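AlgW protein (Pseudomonas aeruginosa, PDB 7CO3) probably cleaves proteins as an HtrA-type serine endopeptidase that couples a trypsin-like protease domain to a peptide-binding PDZ domain. Local coordinates at residues Pro150-Ala155 with Asn210-Phe215; Gly351-Ile356 with Thr368-Leu373. The protein carries 1 engineered substitution. All blocks are in the same frame, centred on the assembly; numbering follows the deposited sequence.

Contact 1 (Pro150-Ala155 with Asn210-Phe215)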
ATOM      1  N   PRO B 150      27.902  -2.152 -10.940  1.00 41.25           N
ATOM      2  CA  PRO B 150      27.370  -1.031 -10.171  1.00 40.75           C
ATOM      3  C   PRO B 150      26.608  -0.011 -10.988  1.00 40.41           C
ATOM      4  O   PRO B 150      25.768   0.702 -10.437  1.00 35.32           O
ATOM      5  CB  PRO B 150      28.633  -0.418  -9.555  1.00 41.56           C
ATOM      6  CG  PRO B 150      29.585  -1.583  -9.438  1.00 42.42           C
ATOM      7  CD  PRO B 150      29.314  -2.440 -10.627  1.00 39.53           C
ATOM      8  N   GLU B 151      26.885   0.136 -12.275  1.00 43.65           N
ATOM      9  CA  GLU B 151      26.242   1.248 -12.956  1.00 40.32           C
ATOM     10  C   GLU B 151      24.835   0.893 -13.407  1.00 36.48           C
ATOM     11  O   GLU B 151      24.108   1.778 -13.845  1.00 35.44           O
ATOM     12  CB  GLU B 151      27.112   1.745 -14.101  1.00 49.57           C
ATOM     13  CG  GLU B 151      28.550   2.047 -13.639  1.00 54.14           C
ATOM     14  CD  GLU B 151      29.190   3.226 -14.362  1.00 65.34           C
ATOM     15  OE1 GLU B 151      28.568   4.310 -14.418  1.00 66.56           O
ATOM     16  OE2 GLU B 151      30.333   3.076 -14.847  1.00 77.17           O
ATOM     17  N   THR B 152      24.429  -0.374 -13.307  1.00 35.37           N
ATOM     18  CA  THR B 152      23.013  -0.709 -13.414  1.00 42.11           C
ATOM     19  C   THR B 152      22.441  -1.263 -12.120  1.00 32.00           C
ATOM     20  O   THR B 152      21.289  -1.695 -12.122  1.00 29.30           O
ATOM     21  CB  THR B 152      22.764  -1.723 -14.526  1.00 33.12           C
ATOM     22  OG1 THR B 152      23.446  -2.930 -14.197  1.00 29.59           O
ATOM     23  CG2 THR B 152      23.239  -1.209 -15.889  1.00 36.58           C
ATOM     24  N   ASP B 153      23.241  -1.324 -11.051  1.00 30.85           N
ATOM     25  CA  ASP B 153      22.880  -2.006  -9.796  1.00 35.32           C
ATOM     26  C   ASP B 153      22.517  -3.471 -10.020  1.00 29.65           C
ATOM     27  O   ASP B 153      21.506  -3.963  -9.498  1.00 27.58           O
ATOM     28  CB  ASP B 153      21.741  -1.270  -9.072  1.00 35.93           C
ATOM     29  CG  ASP B 153      21.635  -1.644  -7.579  1.00 31.05           C
ATOM     30  OD1 ASP B 153      22.537  -2.347  -7.053  1.00 29.95           O
ATOM     31  OD2 ASP B 153      20.630  -1.252  -6.935  1.00 28.33           O
ATOM     32  N   LEU B 154      23.351  -4.201 -10.768  1.00 27.23           N
ATOM     33  CA  LEU B 154      23.104  -5.632 -10.943  1.00 28.42           C
ATOM     34  C   LEU B 154      24.325  -6.455 -10.556  1.00 27.22           C
ATOM     35  O   LEU B 154      25.460  -5.974 -10.575  1.00 29.30           O
ATOM     36  CB  LEU B 154      22.664  -5.972 -12.392  1.00 29.74           C
ATOM     37  CG  LEU B 154      21.279  -5.384 -12.779  1.00 28.88           C
ATOM     38  CD1 LEU B 154      21.004  -5.439 -14.291  1.00 26.08           C
ATOM     39  CD2 LEU B 154      20.167  -6.130 -12.034  1.00 23.67           C
ATOM     40  N   ALA B 155      24.082  -7.707 -10.204  1.00 27.10           N
ATOM     41  CA  ALA B 155      25.178  -8.611  -9.910  1.00 30.19           C
ATOM     42  C   ALA B 155      24.728 -10.012 -10.258  1.00 31.41           C
ATOM     43  O   ALA B 155      23.535 -10.308 -10.267  1.00 30.05           O
ATOM     44  CB  ALA B 155      25.635  -8.532  -8.447  1.00 29.38           C
ATOM     45  N   ASN B 210      20.874   5.160 -10.576  1.00 47.47           N
ATOM     46  CA  ASN B 210      21.942   4.460 -11.278  1.00 45.05           C
ATOM     47  C   ASN B 210      22.310   5.240 -12.531  1.00 44.56           C
ATOM     48  O   ASN B 210      21.542   6.083 -13.010  1.00 43.49           O
ATOM     49  CB  ASN B 210      21.533   3.031 -11.651  1.00 45.90           C
ATOM     50  CG  ASN B 210      21.228   2.181 -10.444  1.00 51.51           C
ATOM     51  OD1 ASN B 210      21.928   2.241  -9.436  1.00 51.20           O
ATOM     52  ND2 ASN B 210      20.179   1.382 -10.540  1.00 61.40           N
ATOM     53  N   THR B 211      23.501   4.960 -13.062  1.00 41.12           N
ATOM     54  CA  THR B 211      23.927   5.640 -14.286  1.00 43.28           C
ATOM     55  C   THR B 211      23.031   5.267 -15.466  1.00 33.08           C
ATOM     56  O   THR B 211      22.590   6.137 -16.220  1.00 37.11           O
ATOM     57  CB  THR B 211      25.394   5.325 -14.594  1.00 45.34           C
ATOM     58  OG1 THR B 211      26.220   5.925 -13.591  1.00 48.27           O
ATOM     59  CG2 THR B 211      25.787   5.911 -15.942  1.00 43.73           C
ATOM     60  N   TYR B 212      22.729   3.982 -15.623  1.00 39.36           N
ATOM     61  CA  TYR B 212      21.872   3.496 -16.702  1.00 41.17           C
ATOM     62  C   TYR B 212      20.524   3.051 -16.127  1.00 42.60           C
ATOM     63  O   TYR B 212      20.410   1.949 -15.590  1.00 47.59           O
ATOM     64  CB  TYR B 212      22.560   2.367 -17.451  1.00 45.67           C
ATOM     65  CG  TYR B 212      23.963   2.750 -17.941  1.00 50.16           C
ATOM     66  CD1 TYR B 212      24.127   3.548 -19.070  1.00 44.83           C
ATOM     67  CD2 TYR B 212      25.108   2.301 -17.285  1.00 38.29           C
ATOM     68  CE1 TYR B 212      25.399   3.901 -19.534  1.00 50.67           C
ATOM     69  CE2 TYR B 212      26.391   2.641 -17.742  1.00 48.74           C
ATOM     70  CZ  TYR B 212      26.521   3.441 -18.869  1.00 49.40           C
ATOM     71  OH  TYR B 212      27.767   3.797 -19.330  1.00 52.26           O
ATOM     72  N   GLU B 213      19.505   3.903 -16.266  1.00 51.55           N
ATOM     73  CA  GLU B 213      18.191   3.698 -15.668  1.00 44.44           C
ATOM     74  C   GLU B 213      17.143   3.519 -16.753  1.00 39.04           C
ATOM     75  O   GLU B 213      17.127   4.264 -17.738  1.00 38.25           O
ATOM     76  CB  GLU B 213      17.783   4.893 -14.813  1.00 38.45           C
ATOM     77  CG  GLU B 213      18.708   5.169 -13.690  1.00 45.84           C
ATOM     78  CD  GLU B 213      18.179   6.257 -12.774  1.00 41.98           C
ATOM     79  OE1 GLU B 213      17.459   7.148 -13.261  1.00 43.81           O
ATOM     80  OE2 GLU B 213      18.474   6.209 -11.561  1.00 45.56           O
ATOM     81  N   ASP B 214      16.240   2.574 -16.525  1.00 34.57           N
ATOM     82  CA  ASP B 214      15.087   2.360 -17.394  1.00 31.97           C
ATOM     83  C   ASP B 214      13.955   1.701 -16.589  1.00 30.26           C
ATOM     84  O   ASP B 214      13.316   0.757 -17.040  1.00 24.33           O
ATOM     85  CB  ASP B 214      15.493   1.519 -18.609  1.00 34.21           C
ATOM     86  CG  ASP B 214      14.493   1.613 -19.745  1.00 44.59           C
ATOM     87  OD1 ASP B 214      13.732   2.604 -19.775  1.00 44.62           O
ATOM     88  OD2 ASP B 214      14.489   0.712 -20.615  1.00 54.25           O
ATOM     89  N   PHE B 215      13.692   2.204 -15.385  1.00 29.93           N
ATOM     90  CA  PHE B 215      12.885   1.462 -14.415  1.00 26.26           C
ATOM     91  C   PHE B 215      11.436   1.290 -14.855  1.00 20.69           C
ATOM     92  O   PHE B 215      10.817   2.180 -15.434  1.00 22.90           O
ATOM     93  CB  PHE B 215      12.907   2.148 -13.042  1.00 21.31           C
ATOM     94  CG  PHE B 215      14.218   2.056 -12.325  1.00 25.68           C
ATOM     95  CD1 PHE B 215      14.649   0.850 -11.768  1.00 22.56           C
ATOM     96  CD2 PHE B 215      15.027   3.163 -12.182  1.00 30.27           C
ATOM     97  CE1 PHE B 215      15.874   0.763 -11.104  1.00 29.27           C
ATOM     98  CE2 PHE B 215      16.262   3.071 -11.517  1.00 31.92           C
ATOM     99  CZ  PHE B 215      16.676   1.876 -10.986  1.00 32.20           C
TER
HETATM  100  O   HOH W   1      19.377   0.261 -13.459  1.00 37.00           O

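Contact 2 (Gly351-Ile356 with Thr368-Leu373)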
ATOM      1  N   GLY B 351      39.198   0.625 -27.680  1.00 84.55           N
ATOM      2  CA  GLY B 351      40.299   0.520 -28.608  1.00 85.01           C
ATOM      3  C   GLY B 351      39.967   0.931 -30.023  1.00 86.94           C
ATOM      4  O   GLY B 351      40.888   1.140 -30.830  1.00 89.63           O
ATOM      5  N   GLN B 352      38.688   1.067 -30.342  1.00 85.67           N
ATOM      6  CA  GLN B 352      38.241   1.436 -31.676  1.00 81.62           C
ATOM      7  C   GLN B 352      38.361   2.947 -31.878  1.00 84.20           C
ATOM      8  O   GLN B 352      38.218   3.731 -30.935  1.00 84.54           O
ATOM      9  CB  GLN B 352      36.801   0.954 -31.857  1.00 80.45           C
ATOM     10  CG  GLN B 352      35.897   1.764 -32.739  1.00 77.83           C
ATOM     11  CD  GLN B 352      34.744   0.918 -33.214  1.00 83.41           C
ATOM     12  OE1 GLN B 352      34.944  -0.214 -33.653  1.00 87.87           O
ATOM     13  NE2 GLN B 352      33.527   1.444 -33.105  1.00 79.66           N
ATOM     14  N   LYS B 353      38.662   3.343 -33.116  1.00 85.29           N
ATOM     15  CA  LYS B 353      38.793   4.743 -33.504  1.00 86.41           C
ATOM     16  C   LYS B 353      37.464   5.217 -34.077  1.00 82.80           C
ATOM     17  O   LYS B 353      36.959   4.631 -35.040  1.00 84.65           O
ATOM     18  CB  LYS B 353      39.895   4.931 -34.549  1.00 90.81           C
ATOM     19  CG  LYS B 353      41.304   4.587 -34.097  1.00 96.73           C
ATOM     20  CD  LYS B 353      41.759   5.466 -32.956  1.00112.20           C
ATOM     21  CE  LYS B 353      43.256   5.703 -33.027  1.00108.81           C
ATOM     22  NZ  LYS B 353      43.975   4.569 -33.669  1.00104.31           N
ATOM     23  N   ILE B 354      36.900   6.275 -33.499  1.00 77.15           N
ATOM     24  CA  ILE B 354      35.690   6.865 -34.052  1.00 79.93           C
ATOM     25  C   ILE B 354      35.789   8.380 -34.010  1.00 77.82           C
ATOM     26  O   ILE B 354      36.473   8.965 -33.168  1.00 75.86           O
ATOM     27  CB  ILE B 354      34.384   6.340 -33.401  1.00 83.11           C
ATOM     28  CG1 ILE B 354      34.440   6.085 -31.877  1.00 80.27           C
ATOM     29  CG2 ILE B 354      34.022   5.002 -34.008  1.00 81.58           C
ATOM     30  CD1 ILE B 354      34.661   7.233 -30.926  1.00 77.97           C
ATOM     31  N   SER B 355      35.115   9.008 -34.961  1.00 82.35           N
ATOM     32  CA  SER B 355      35.264  10.432 -35.206  1.00 85.68           C
ATOM     33  C   SER B 355      34.192  11.201 -34.453  1.00 86.37           C
ATOM     34  O   SER B 355      33.094  10.696 -34.216  1.00 84.31           O
ATOM     35  CB  SER B 355      35.170  10.730 -36.695  1.00 83.74           C
ATOM     36  OG  SER B 355      33.820  10.720 -37.105  1.00 81.96           O
ATOM     37  N   ILE B 356      34.522  12.431 -34.071  1.00 99.51           N
ATOM     38  CA  ILE B 356      33.638  13.289 -33.289  1.00101.61           C
ATOM     39  C   ILE B 356      33.722  14.721 -33.797  1.00 90.91           C
ATOM     40  O   ILE B 356      34.801  15.216 -34.131  1.00 93.29           O
ATOM     41  CB  ILE B 356      33.940  13.235 -31.777  1.00112.51           C
ATOM     42  CG1 ILE B 356      32.895  14.004 -30.989  1.00117.47           C
ATOM     43  CG2 ILE B 356      35.218  13.892 -31.421  1.00118.00           C
ATOM     44  CD1 ILE B 356      31.696  13.256 -30.712  1.00117.47           C
ATOM     45  N   THR B 368      38.898  13.240 -33.609  1.00 87.52           N
ATOM     46  CA  THR B 368      38.907  11.786 -33.535  1.00 86.82           C
ATOM     47  C   THR B 368      39.243  11.363 -32.110  1.00 84.28           C
ATOM     48  O   THR B 368      39.907  12.096 -31.374  1.00 85.00           O
ATOM     49  CB  THR B 368      39.905  11.158 -34.542  1.00 86.46           C
ATOM     50  OG1 THR B 368      39.744  11.777 -35.822  1.00100.38           O
ATOM     51  CG2 THR B 368      39.653   9.665 -34.708  1.00 83.09           C
ATOM     52  N   ALA B 369      38.751  10.182 -31.723  1.00 80.57           N
ATOM     53  CA  ALA B 369      38.978   9.628 -30.396  1.00 83.27           C
ATOM     54  C   ALA B 369      39.072   8.108 -30.471  1.00 84.90           C
ATOM     55  O   ALA B 369      38.330   7.471 -31.224  1.00 88.54           O
ATOM     56  CB  ALA B 369      37.853  10.038 -29.429  1.00 81.41           C
ATOM     57  N   GLU B 370      39.991   7.534 -29.687  1.00 88.12           N
ATOM     58  CA  GLU B 370      40.105   6.085 -29.538  1.00 94.36           C
ATOM     59  C   GLU B 370      39.228   5.649 -28.368  1.00 96.21           C
ATOM     60  O   GLU B 370      39.461   6.071 -27.230  1.00 99.55           O
ATOM     61  CB  GLU B 370      41.562   5.661 -29.313  1.00 95.86           C
ATOM     62  CG  GLU B 370      41.867   4.182 -29.632  1.00 94.96           C
ATOM     63  CD  GLU B 370      43.357   3.893 -29.855  1.00103.23           C
ATOM     64  OE1 GLU B 370      44.123   3.872 -28.869  1.00105.46           O
ATOM     65  OE2 GLU B 370      43.766   3.669 -31.016  1.00104.06           O
ATOM     66  N   VAL B 371      38.218   4.820 -28.646  1.00 86.94           N
ATOM     67  CA  VAL B 371      37.273   4.419 -27.604  1.00 84.18           C
ATOM     68  C   VAL B 371      38.016   3.704 -26.487  1.00 89.71           C
ATOM     69  O   VAL B 371      38.617   2.645 -26.702  1.00 91.21           O
ATOM     70  CB  VAL B 371      36.175   3.511 -28.166  1.00 81.42           C
ATOM     71  CG1 VAL B 371      35.263   3.042 -27.014  1.00 84.55           C
ATOM     72  CG2 VAL B 371      35.389   4.217 -29.219  1.00 77.35           C
ATOM     73  N   GLY B 372      37.972   4.269 -25.283  1.00 87.35           N
ATOM     74  CA  GLY B 372      38.507   3.608 -24.113  1.00 90.99           C
ATOM     75  C   GLY B 372      37.497   2.658 -23.455  1.00 91.54           C
ATOM     76  O   GLY B 372      36.345   2.551 -23.873  1.00 89.01           O
ATOM     77  N   LEU B 373      37.977   1.950 -22.424  1.00 91.01           N
ATOM     78  CA  LEU B 373      37.147   1.168 -21.505  1.00 88.61           C
ATOM     79  C   LEU B 373      36.688   2.036 -20.339  1.00 98.88           C
ATOM     80  O   LEU B 373      37.493   2.765 -19.740  1.00107.84           O
ATOM     81  CB  LEU B 373      37.943  -0.013 -20.928  1.00 87.96           C
ATOM     82  CG  LEU B 373      37.418  -0.767 -19.682  1.00 83.38           C
ATOM     83  CD1 LEU B 373      37.610  -2.280 -19.789  1.00 80.63           C
ATOM     84  CD2 LEU B 373      38.020  -0.315 -18.344  1.00 86.64           C
TER

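Contact 1 (Pro150-Ala155 with Asn210-Phe215)
E151 meets T211 and Y212 where two loops of the trypsin-like protease domain touch. Segment 150-155 is the turn leading into strand 154-158, and D153 and L154 form a G1 beta bulge opposite D149. Segment 210-215 lies in the loop after strand 193-204, which by its position probably corresponds to loop L3 of HtrA proteases.

The tight part centres on E151. Its carbonyl O accepts a nearly straight hydrogen bond from Y212 N (3.1 Å, 171°). N210 CB lies 3.6 Å from the same E151 O. The E151 side chain runs beside that of T211, both pointing the same way. T211 OG1 donates to the anti lone pair of E151 OE1 at 3.0 Å. E151 OE1 also forms a salt bridge with R374, so a charged partner and a hydroxyl share one oxygen. E151 CB touches the Y212 ring at CD2, 3.8 Å away. T211 CG2 lies over the centre of that ring, 3.7 Å above its plane. The ring also packs on M342, N343 and A346 of helix 338-346, so the loop touches the PDZ domain.

Around T152 the contact is looser. T152 CG2 stays 4.0 Å from Y212 CB. Water 1 donates to T152 O and, at 2.9 Å, to Y212 O. T152 OG1 is hydrogen-bonded to D149 OD2. P150, at the margin, is exposed to solvent.

D153 is probably the aspartate of the catalytic triad, as in other HtrA proteases. With CG anti to the backbone N (chi1 -161°), the carboxylate is carried to H123, the probable triad histidine, and D153 OD1 accepts from its backbone N. Across the contact, D153 CB lies 3.7 Å from N210 CG.

Contact 2 (Gly351-Ile356 with Thr368-Leu373)
I354 and A369 exchange two backbone hydrogen bonds in the antiparallel hairpin of strands 353-358 and 366-373 of the PDZ domain. I354 N donates to A369 O at 2.9 Å, and A369 N returns a bond to I354 O at 3.0 Å. Farther along, V371 N donates to Q352 O. The bond from G351 N to V371 O is modelled as very short, so its exact length is doubtful. G351 has backbone angles (phi 89°) at which a side chain would jam against the preceding carbonyl.

K353 and E370 form a non-hydrogen-bonded pair with an exposed salt bridge, K353 NZ to E370 OE2 at 2.8 Å. Its hydrogen-bond geometry is weak. The bent lysine chain crosses that of E370, with K353 CD 3.6 Å from E370 CG. S355 and T368 share this face, and S355 OG is bonded to K332.

The I354 and A369 side chains point to the other face. Two residues on from I354, I356 packs on I327 and I330 of strand 327-330. The I354 chain crosses that of V371. I354 CG1 lies between the backbone N and the carbonyl carbon (chi1 38°), and it presses tightly on V371 CG2 at 3.4 Å.

How the contacts relate
Contact 1 lies in the protease domain, its centre about 3 Å from the centre of the chain. Contact 2 lies in the PDZ domain, its centre about 25 Å from that point. They share no strand or helix. Contact 1 joins loops far apart in sequence and is held by one backbone bond, one side-chain bond and a bridging water. Contact 2 joins neighbouring strands through an antiparallel backbone ladder that becomes irregular at G351 and V371, with a charged pair on its exposed face. Of the touching residues, four of seven are buried in contact 1 and three of ten in contact 2. R374, just after segment 368-373, reaches back to E151 of contact 1.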